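Local coordinates for outer surface protein (Bacillus cereus ATCC 14579, PDB 1X7F) that is of unknown function but probably acts as a 6-phospho-N-acetylmuramidase that hydrolyses MurNAc-6-phosphate-GlcNAc disaccharides during recycling of the bacterial cell wall, at residues Leu122-Met134 with Ala152-Lys164. Numbering follows the deposited sequence.
Sequences LDVGFDGLTEAKM and AYLENILSHQANK
The H160 ring lies between L129 CD1, over one face in a CH-pi contact 3.8 Å from the centroid, and S159 OG on the opposite face. The Y153 ring has I157 CD1 on one face and E131 OE2 at its edge, with ring and carboxylate planes 71° apart. These groups join helix 129-134 and its N-terminal turn to helix 153-157 and the type I turn I157-H160, outside the parallel sheet of a TIM-barrel-like domain; the helix axes cross at -64°. The tyrosine is long enough to reach E131: with CG anti to the backbone N (chi1 -177°), its hydroxyl donates to OE2, at a modelled 2.4 Å that is doubtfully short. That same oxygen accepts a nearly straight bond from F126 N, so the buried carboxylate ties the turn before helix 129-134 to its neighbour. G128, the N-cap residue, with its positive phi and no side chain, lets N156 ND2 come within 3.4 Å of its CA. Small A132 lets the chains close up, its CB touching H160 CB and A162 CB, while I157, whose side chain also touches L145 of strand 142-146, packs CG1 against E131 CB. N156 ND2 donates to D127 O at 2.8 Å, approaching from above the carbonyl plane.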
ATOM      1  N   LEU A 122     -16.185  10.632   8.006  1.00 43.45           N
ATOM      2  CA  LEU A 122     -16.853  10.499   9.289  1.00 44.02           C
ATOM      3  C   LEU A 122     -15.914   9.701  10.188  1.00 44.92           C
ATOM      4  O   LEU A 122     -15.981   8.470  10.259  1.00 44.49           O
ATOM      5  CB  LEU A 122     -18.216   9.820   9.145  1.00 43.32           C
ATOM      6  CG  LEU A 122     -19.287  10.534   8.315  1.00 43.12           C
ATOM      7  CD1 LEU A 122     -20.578   9.751   8.375  1.00 40.76           C
ATOM      8  CD2 LEU A 122     -19.510  11.973   8.769  1.00 43.36           C
ATOM      9  N   ASP A 123     -15.017  10.435  10.840  1.00 46.21           N
ATOM     10  CA  ASP A 123     -14.014   9.889  11.749  1.00 47.63           C
ATOM     11  C   ASP A 123     -14.673   9.111  12.901  1.00 47.56           C
ATOM     12  O   ASP A 123     -14.233   8.016  13.275  1.00 47.14           O
ATOM     13  CB  ASP A 123     -13.166  11.048  12.285  1.00 48.64           C
ATOM     14  CG  ASP A 123     -11.955  10.583  13.063  1.00 50.96           C
ATOM     15  OD1 ASP A 123     -11.354   9.557  12.674  1.00 52.07           O
ATOM     16  OD2 ASP A 123     -11.526  11.195  14.070  1.00 53.86           O
ATOM     17  N   VAL A 124     -15.732   9.698  13.452  1.00 47.64           N
ATOM     18  CA  VAL A 124     -16.576   9.035  14.436  1.00 47.89           C
ATOM     19  C   VAL A 124     -17.958   8.848  13.802  1.00 48.45           C
ATOM     20  O   VAL A 124     -18.416   9.693  13.024  1.00 48.00           O
ATOM     21  CB  VAL A 124     -16.629   9.835  15.780  1.00 47.84           C
ATOM     22  CG1 VAL A 124     -17.697   9.290  16.726  1.00 46.88           C
ATOM     23  CG2 VAL A 124     -15.264   9.819  16.465  1.00 47.17           C
ATOM     24  N   GLY A 125     -18.597   7.728  14.122  1.00 49.12           N
ATOM     25  CA  GLY A 125     -19.899   7.392  13.568  1.00 49.78           C
ATOM     26  C   GLY A 125     -21.084   7.865  14.388  1.00 50.31           C
ATOM     27  O   GLY A 125     -20.931   8.523  15.426  1.00 50.65           O
ATOM     28  N   PHE A 126     -22.275   7.530  13.902  1.00 50.35           N
ATOM     29  CA  PHE A 126     -23.523   7.868  14.574  1.00 50.58           C
ATOM     30  C   PHE A 126     -24.319   6.576  14.765  1.00 50.10           C
ATOM     31  O   PHE A 126     -23.732   5.527  15.057  1.00 50.25           O
ATOM     32  CB  PHE A 126     -24.311   8.920  13.766  1.00 51.03           C
ATOM     33  CG  PHE A 126     -23.458  10.057  13.254  1.00 52.49           C
ATOM     34  CD1 PHE A 126     -22.882   9.998  11.985  1.00 52.81           C
ATOM     35  CD2 PHE A 126     -23.219  11.181  14.043  1.00 54.49           C
ATOM     36  CE1 PHE A 126     -22.085  11.039  11.507  1.00 53.33           C
ATOM     37  CE2 PHE A 126     -22.420  12.228  13.573  1.00 54.99           C
ATOM     38  CZ  PHE A 126     -21.853  12.153  12.302  1.00 53.45           C
ATOM     39  N   ASP A 127     -25.637   6.645  14.584  1.00 49.21           N
ATOM     40  CA  ASP A 127     -26.520   5.496  14.794  1.00 48.33           C
ATOM     41  C   ASP A 127     -26.684   4.628  13.542  1.00 47.75           C
ATOM     42  O   ASP A 127     -27.498   3.697  13.530  1.00 47.90           O
ATOM     43  CB  ASP A 127     -27.891   5.969  15.288  1.00 48.47           C
ATOM     44  CG  ASP A 127     -28.615   6.843  14.272  1.00 48.40           C
ATOM     45  OD1 ASP A 127     -29.866   6.892  14.314  1.00 49.63           O
ATOM     46  OD2 ASP A 127     -28.023   7.516  13.398  1.00 47.41           O
ATOM     47  N   GLY A 128     -25.920   4.937  12.496  1.00 46.71           N
ATOM     48  CA  GLY A 128     -26.037   4.245  11.215  1.00 45.66           C
ATOM     49  C   GLY A 128     -27.075   4.864  10.293  1.00 45.03           C
ATOM     50  O   GLY A 128     -26.880   4.914   9.077  1.00 45.06           O
ATOM     51  N   LEU A 129     -28.182   5.325  10.874  1.00 44.11           N
ATOM     52  CA  LEU A 129     -29.242   5.990  10.126  1.00 43.28           C
ATOM     53  C   LEU A 129     -28.777   7.327   9.545  1.00 42.60           C
ATOM     54  O   LEU A 129     -29.081   7.641   8.392  1.00 42.78           O
ATOM     55  CB  LEU A 129     -30.486   6.179  11.010  1.00 43.39           C
ATOM     56  CG  LEU A 129     -31.770   6.765  10.413  1.00 43.55           C
ATOM     57  CD1 LEU A 129     -32.331   5.900   9.283  1.00 44.20           C
ATOM     58  CD2 LEU A 129     -32.814   6.949  11.506  1.00 43.66           C
ATOM     59  N   THR A 130     -28.039   8.103  10.345  1.00 41.71           N
ATOM     60  CA  THR A 130     -27.523   9.407   9.916  1.00 40.87           C
ATOM     61  C   THR A 130     -26.608   9.260   8.700  1.00 40.40           C
ATOM     62  O   THR A 130     -26.735  10.015   7.733  1.00 40.37           O
ATOM     63  CB  THR A 130     -26.780  10.111  11.079  1.00 40.83           C
ATOM     64  OG1 THR A 130     -27.660  10.244  12.201  1.00 40.84           O
ATOM     65  CG2 THR A 130     -26.459  11.557  10.724  1.00 40.85           C
ATOM     66  N   GLU A 131     -25.697   8.284   8.767  1.00 39.50           N
ATOM     67  CA  GLU A 131     -24.802   7.932   7.661  1.00 38.75           C
ATOM     68  C   GLU A 131     -25.588   7.617   6.388  1.00 38.16           C
ATOM     69  O   GLU A 131     -25.291   8.160   5.320  1.00 37.57           O
ATOM     70  CB  GLU A 131     -23.926   6.730   8.038  1.00 38.63           C
ATOM     71  CG  GLU A 131     -22.777   7.039   8.990  1.00 39.33           C
ATOM     72  CD  GLU A 131     -23.164   6.969  10.463  1.00 39.01           C
ATOM     73  OE1 GLU A 131     -24.336   7.208  10.811  1.00 37.46           O
ATOM     74  OE2 GLU A 131     -22.278   6.678  11.286  1.00 40.26           O
ATOM     75  N   ALA A 132     -26.587   6.741   6.527  1.00 38.09           N
ATOM     76  CA  ALA A 132     -27.477   6.351   5.430  1.00 38.29           C
ATOM     77  C   ALA A 132     -28.085   7.542   4.690  1.00 38.23           C
ATOM     78  O   ALA A 132     -28.053   7.571   3.436  1.00 38.56           O
ATOM     79  CB  ALA A 132     -28.583   5.430   5.945  1.00 38.20           C
ATOM     80  N   LYS A 133     -28.627   8.516   5.466  1.00 38.05           N
ATOM     81  CA  LYS A 133     -29.258   9.705   4.885  1.00 38.40           C
ATOM     82  C   LYS A 133     -28.264  10.632   4.190  1.00 38.12           C
ATOM     83  O   LYS A 133     -28.618  11.341   3.238  1.00 37.92           O
ATOM     84  CB  LYS A 133     -30.044  10.492   5.940  1.00 38.52           C
ATOM     85  CG  LYS A 133     -31.470   9.997   6.146  1.00 40.50           C
ATOM     86  CD  LYS A 133     -31.688   9.472   7.557  1.00 43.59           C
ATOM     87  CE  LYS A 133     -32.120  10.605   8.502  1.00 44.45           C
ATOM     88  NZ  LYS A 133     -31.772  10.278   9.916  1.00 46.75           N
ATOM     89  N   MET A 134     -27.021  10.623   4.673  1.00 38.38           N
ATOM     90  CA  MET A 134     -25.965  11.454   4.095  1.00 38.71           C
ATOM     91  C   MET A 134     -25.523  10.982   2.704  1.00 38.14           C
ATOM     92  O   MET A 134     -25.075  11.796   1.881  1.00 38.72           O
ATOM     93  CB  MET A 134     -24.764  11.531   5.041  1.00 38.31           C
ATOM     94  CG  MET A 134     -25.010  12.396   6.267  1.00 38.48           C
ATOM     95  SD  MET A 134     -23.708  12.222   7.501  1.00 40.48           S
ATOM     96  CE  MET A 134     -22.428  13.283   6.813  1.00 38.62           C
ATOM     97  N   ALA A 152     -19.956  -4.392  13.191  1.00 41.92           N
ATOM     98  CA  ALA A 152     -20.929  -4.479  12.104  1.00 42.15           C
ATOM     99  C   ALA A 152     -21.565  -3.107  11.845  1.00 42.33           C
ATOM    100  O   ALA A 152     -22.770  -2.901  12.037  1.00 42.27           O
ATOM    101  CB  ALA A 152     -21.987  -5.527  12.421  1.00 42.39           C
ATOM    102  N   TYR A 153     -20.716  -2.179  11.411  1.00 42.57           N
ATOM    103  CA  TYR A 153     -21.056  -0.775  11.185  1.00 42.58           C
ATOM    104  C   TYR A 153     -21.795  -0.630   9.857  1.00 42.82           C
ATOM    105  O   TYR A 153     -22.878  -0.026   9.801  1.00 43.00           O
ATOM    106  CB  TYR A 153     -19.760   0.056  11.207  1.00 42.11           C
ATOM    107  CG  TYR A 153     -19.896   1.562  11.055  1.00 41.66           C
ATOM    108  CD1 TYR A 153     -18.923   2.287  10.366  1.00 41.29           C
ATOM    109  CD2 TYR A 153     -20.975   2.265  11.600  1.00 41.33           C
ATOM    110  CE1 TYR A 153     -19.018   3.666  10.221  1.00 39.76           C
ATOM    111  CE2 TYR A 153     -21.079   3.652  11.453  1.00 40.08           C
ATOM    112  CZ  TYR A 153     -20.094   4.337  10.758  1.00 38.62           C
ATOM    113  OH  TYR A 153     -20.161   5.697  10.598  1.00 38.47           O
ATOM    114  N   LEU A 154     -21.216  -1.210   8.804  1.00 42.82           N
ATOM    115  CA  LEU A 154     -21.836  -1.250   7.475  1.00 42.59           C
ATOM    116  C   LEU A 154     -23.198  -1.939   7.446  1.00 42.49           C
ATOM    117  O   LEU A 154     -24.137  -1.422   6.827  1.00 42.76           O
ATOM    118  CB  LEU A 154     -20.897  -1.903   6.453  1.00 42.46           C
ATOM    119  CG  LEU A 154     -19.751  -1.059   5.890  1.00 41.80           C
ATOM    120  CD1 LEU A 154     -18.784  -1.940   5.104  1.00 39.97           C
ATOM    121  CD2 LEU A 154     -20.291   0.064   5.014  1.00 39.56           C
ATOM    122  N   GLU A 155     -23.288  -3.090   8.115  0.50 42.54           N
ATOM    123  CA  GLU A 155     -24.525  -3.880   8.207  0.50 42.36           C
ATOM    124  C   GLU A 155     -25.668  -3.040   8.768  0.50 42.07           C
ATOM    125  O   GLU A 155     -26.826  -3.215   8.388  0.50 42.22           O
ATOM    126  CB  GLU A 155     -24.311  -5.109   9.101  0.50 42.50           C
ATOM    127  CG  GLU A 155     -23.040  -5.906   8.818  0.50 42.88           C
ATOM    128  CD  GLU A 155     -23.176  -6.880   7.660  0.50 43.18           C
ATOM    129  OE1 GLU A 155     -24.317  -7.267   7.321  0.50 44.20           O
ATOM    130  OE2 GLU A 155     -22.135  -7.271   7.094  0.50 42.93           O
ATOM    131  N   ASN A 156     -25.315  -2.131   9.676  1.00 41.81           N
ATOM    132  CA  ASN A 156     -26.244  -1.198  10.301  1.00 41.16           C
ATOM    133  C   ASN A 156     -26.679  -0.113   9.305  1.00 40.22           C
ATOM    134  O   ASN A 156     -27.877   0.069   9.064  1.00 40.00           O
ATOM    135  CB  ASN A 156     -25.578  -0.591  11.544  1.00 41.22           C
ATOM    136  CG  ASN A 156     -26.534   0.218  12.398  1.00 42.14           C
ATOM    137  OD1 ASN A 156     -27.695  -0.155  12.601  1.00 41.88           O
ATOM    138  ND2 ASN A 156     -26.036   1.330  12.927  1.00 44.08           N
ATOM    139  N   ILE A 157     -25.695   0.572   8.715  1.00 39.34           N
ATOM    140  CA  ILE A 157     -25.918   1.637   7.726  1.00 38.49           C
ATOM    141  C   ILE A 157     -26.751   1.165   6.530  1.00 38.57           C
ATOM    142  O   ILE A 157     -27.693   1.845   6.124  1.00 38.25           O
ATOM    143  CB  ILE A 157     -24.563   2.245   7.249  1.00 38.47           C
ATOM    144  CG1 ILE A 157     -23.837   2.931   8.409  1.00 37.75           C
ATOM    145  CG2 ILE A 157     -24.770   3.232   6.093  1.00 37.53           C
ATOM    146  CD1 ILE A 157     -22.377   3.235   8.129  1.00 37.78           C
ATOM    147  N   LEU A 158     -26.406  -0.002   5.989  1.00 38.54           N
ATOM    148  CA  LEU A 158     -27.086  -0.543   4.808  1.00 38.83           C
ATOM    149  C   LEU A 158     -28.467  -1.151   5.095  1.00 39.16           C
ATOM    150  O   LEU A 158     -29.241  -1.396   4.162  1.00 39.27           O
ATOM    151  CB  LEU A 158     -26.192  -1.551   4.079  1.00 38.49           C
ATOM    152  CG  LEU A 158     -24.820  -1.039   3.611  1.00 38.38           C
ATOM    153  CD1 LEU A 158     -23.941  -2.192   3.186  1.00 36.83           C
ATOM    154  CD2 LEU A 158     -24.945  -0.018   2.490  1.00 38.41           C
ATOM    155  N   SER A 159     -28.773  -1.394   6.371  1.00 39.64           N
ATOM    156  CA  SER A 159     -30.101  -1.880   6.770  1.00 40.19           C
ATOM    157  C   SER A 159     -31.143  -0.768   6.664  1.00 40.62           C
ATOM    158  O   SER A 159     -32.354  -1.033   6.623  1.00 41.15           O
ATOM    159  CB  SER A 159     -30.089  -2.473   8.183  1.00 40.24           C
ATOM    160  OG  SER A 159     -30.125  -1.464   9.176  1.00 40.60           O
ATOM    161  N   HIS A 160     -30.663   0.475   6.633  1.00 40.89           N
ATOM    162  CA  HIS A 160     -31.501   1.628   6.305  1.00 41.52           C
ATOM    163  C   HIS A 160     -31.433   1.862   4.789  1.00 41.72           C
ATOM    164  O   HIS A 160     -30.576   1.292   4.115  1.00 41.69           O
ATOM    165  CB  HIS A 160     -31.050   2.870   7.089  1.00 41.23           C
ATOM    166  CG  HIS A 160     -30.860   2.624   8.556  1.00 40.94           C
ATOM    167  ND1 HIS A 160     -31.915   2.451   9.428  1.00 40.28           N
ATOM    168  CD2 HIS A 160     -29.734   2.522   9.304  1.00 39.70           C
ATOM    169  CE1 HIS A 160     -31.446   2.250  10.648  1.00 40.40           C
ATOM    170  NE2 HIS A 160     -30.126   2.289  10.600  1.00 39.23           N
ATOM    171  N   GLN A 161     -32.345   2.667   4.248  1.00 42.14           N
ATOM    172  CA  GLN A 161     -32.299   2.998   2.823  1.00 42.60           C
ATOM    173  C   GLN A 161     -31.091   3.880   2.504  1.00 42.74           C
ATOM    174  O   GLN A 161     -31.130   5.107   2.652  1.00 42.98           O
ATOM    175  CB  GLN A 161     -33.611   3.633   2.355  1.00 42.61           C
ATOM    176  CG  GLN A 161     -34.594   2.646   1.708  1.00 43.44           C
ATOM    177  CD  GLN A 161     -35.215   1.654   2.692  1.00 43.50           C
ATOM    178  OE1 GLN A 161     -34.504   0.919   3.388  1.00 42.53           O
ATOM    179  NE2 GLN A 161     -36.543   1.619   2.732  1.00 42.73           N
ATOM    180  N   ALA A 162     -30.013   3.224   2.076  1.00 43.00           N
ATOM    181  CA  ALA A 162     -28.729   3.886   1.871  1.00 43.05           C
ATOM    182  C   ALA A 162     -28.168   3.626   0.478  1.00 43.00           C
ATOM    183  O   ALA A 162     -28.240   2.503  -0.029  1.00 43.12           O
ATOM    184  CB  ALA A 162     -27.732   3.430   2.926  1.00 43.06           C
ATOM    185  N   ASN A 163     -27.609   4.671  -0.131  1.00 42.71           N
ATOM    186  CA  ASN A 163     -26.875   4.532  -1.383  1.00 42.23           C
ATOM    187  C   ASN A 163     -25.457   4.043  -1.106  1.00 41.85           C
ATOM    188  O   ASN A 163     -24.554   4.852  -0.830  1.00 41.85           O
ATOM    189  CB  ASN A 163     -26.849   5.864  -2.157  1.00 42.33           C
ATOM    190  CG  ASN A 163     -26.037   5.790  -3.465  1.00 41.91           C
ATOM    191  OD1 ASN A 163     -25.642   4.691  -3.887  1.00 40.20           O
ATOM    192  ND2 ASN A 163     -25.782   6.960  -4.088  1.00 43.10           N
ATOM    193  N   LYS A 164     -25.276   2.717  -1.188  1.00 41.53           N
ATOM    194  CA  LYS A 164     -23.974   2.062  -0.986  1.00 41.21           C
ATOM    195  C   LYS A 164     -22.879   2.659  -1.881  1.00 40.71           C
ATOM    196  O   LYS A 164     -21.705   2.714  -1.498  1.00 40.31           O
ATOM    197  CB  LYS A 164     -24.088   0.553  -1.252  1.00 41.43           C
ATOM    198  CG  LYS A 164     -23.018  -0.287  -0.557  1.00 42.57           C
ATOM    199  CD  LYS A 164     -22.353  -1.291  -1.501  1.00 46.03           C
ATOM    200  CE  LYS A 164     -23.139  -2.594  -1.628  1.00 46.86           C
ATOM    201  NZ  LYS A 164     -22.266  -3.671  -2.188  1.00 47.06           N
TER
HETATM  202  O   HOH W   1     -17.309   6.428  10.292  1.00 33.09           O